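Glucose-6-phosphate isomerase (Chlamydia trachomatis D/UW-3/CX, PDB 6OTU) catalyses the reversible isomerisation of glucose-6-phosphate to fructose-6-phosphate, the aldose–ketose interconversion of glycolysis and gluconeogenesis. Local coordinates at the interface of chains A and B. Sequence-based numbering; all coordinates share one arbitrary frame. Chains: chain A/B, Glucose-6-phosphate isomerase.

The interface of chains A and B. Residues chain A 427, 431, 458, 460; chain B 528-529, 532.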
loop_
_atom_site.group_PDB
_atom_site.type_symbol
_atom_site.label_atom_id
_atom_site.label_comp_id
_atom_site.label_asym_id
_atom_site.label_seq_id
_atom_site.Cartn_x
_atom_site.Cartn_y
_atom_site.Cartn_z
ATOM N N PHE A 427 16.479 2.548 13.802
ATOM C CA PHE A 427 17.200 3.467 12.927
ATOM C C PHE A 427 18.369 2.778 12.227
ATOM O O PHE A 427 18.593 2.989 11.025
ATOM C CB PHE A 427 17.701 4.675 13.715
ATOM C CG PHE A 427 18.194 5.777 12.839
ATOM C CD1 PHE A 427 17.337 6.384 11.931
ATOM C CD2 PHE A 427 19.507 6.197 12.898
ATOM C CE1 PHE A 427 17.782 7.395 11.106
ATOM C CE2 PHE A 427 19.950 7.205 12.074
ATOM C CZ PHE A 427 19.081 7.801 11.175
ATOM N N VAL A 431 19.558 2.558 8.142
ATOM C CA VAL A 431 20.877 2.921 7.622
ATOM C C VAL A 431 21.527 1.727 6.926
ATOM O O VAL A 431 22.047 1.841 5.810
ATOM C CB VAL A 431 21.767 3.459 8.759
ATOM C CG1 VAL A 431 23.208 3.550 8.308
ATOM C CG2 VAL A 431 21.242 4.828 9.274
ATOM N N ILE A 458 17.548 9.463 2.635
ATOM C CA ILE A 458 17.265 9.295 4.055
ATOM C C ILE A 458 16.852 10.653 4.601
ATOM O O ILE A 458 17.636 11.607 4.551
ATOM C CB ILE A 458 18.484 8.768 4.842
ATOM C CG1 ILE A 458 19.046 7.481 4.232
ATOM C CG2 ILE A 458 18.117 8.561 6.300
ATOM C CD1 ILE A 458 20.302 6.943 4.957
ATOM N N VAL A 460 15.461 12.333 8.197
ATOM C CA VAL A 460 15.340 12.020 9.623
ATOM C C VAL A 460 15.038 13.281 10.418
ATOM O O VAL A 460 15.630 14.337 10.173
ATOM C CB VAL A 460 16.619 11.352 10.190
ATOM C CG1 VAL A 460 16.325 10.670 11.537
ATOM C CG2 VAL A 460 17.196 10.370 9.220
ATOM N N LEU B 528 27.612 7.625 8.124
ATOM C CA LEU B 528 26.206 7.995 8.056
ATOM C C LEU B 528 25.689 8.354 9.437
ATOM O O LEU B 528 25.107 9.425 9.636
ATOM C CB LEU B 528 25.386 6.849 7.455
ATOM C CG LEU B 528 24.852 7.031 6.037
ATOM C CD1 LEU B 528 23.904 5.886 5.648
ATOM C CD2 LEU B 528 24.118 8.352 5.926
ATOM N N PHE B 529 25.925 7.475 10.414
ATOM C CA PHE B 529 25.457 7.721 11.774
ATOM C C PHE B 529 25.859 9.099 12.263
ATOM O O PHE B 529 25.062 9.779 12.918
ATOM C CB PHE B 529 25.989 6.654 12.731
ATOM C CG PHE B 529 25.027 5.525 12.966
ATOM C CD1 PHE B 529 23.945 5.343 12.125
ATOM C CD2 PHE B 529 25.210 4.646 14.024
ATOM C CE1 PHE B 529 23.056 4.303 12.325
ATOM C CE2 PHE B 529 24.324 3.598 14.235
ATOM C CZ PHE B 529 23.241 3.429 13.382
ATOM N N LEU B 532 23.771 11.927 10.469
ATOM C CA LEU B 532 22.340 11.933 10.740
ATOM C C LEU B 532 22.022 12.227 12.196
ATOM O O LEU B 532 20.839 12.332 12.542
ATOM C CB LEU B 532 21.708 10.596 10.336
ATOM C CG LEU B 532 21.713 10.206 8.852
ATOM C CD1 LEU B 532 21.455 8.729 8.680
ATOM C CD2 LEU B 532 20.678 10.979 8.066
#
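B:Leu532, at the end of the C-terminal helix 522-532, inserts between helix 422-439 and strand 456-461 of the other subunit, and 52 Å² of its surface is hidden there. Traced outward, its CB lies at the edge of the A:Phe427 ring, in the ring plane, 3.9 Å from CZ. The first torsion (chi1 -65°) directs CG anti to the carbonyl carbon, and from there the two methyls go to different elements, CD1 to the helix and CD2 to the strand. CD1 reaches CZ of A:Phe427 at 3.6 Å and also meets CG2 of A:Val431, B:Leu532 and A:Val431 reaching toward each other tip to tip. CG2 of A:Val460 is 3.7 Å from CD2, and CG2 of A:Ile458 a little farther; both strand side chains cross B:Leu532 at about a right angle. One turn back on the helix, B:Leu528 puts CD1 3.6 Å from CG1 of A:Val431, while CD1 of A:Ile458 meets it end-on at 3.8 Å. CG2 of A:Val431 also lies over one face of A:Phe427, toward its rim, within chain A. The contacts between these side chains run carbon to carbon, which suggests that apolar packing helps hold helix 522-532 of chain B against chain A. Two-fold symmetry repeats it with the chains exchanged, consistent with the dimer typical of this family. B:Phe529 completes the patch edge-on: CE1 lies 3.6 Å from CG2 of A:Val431, a methyl in the plane of its ring.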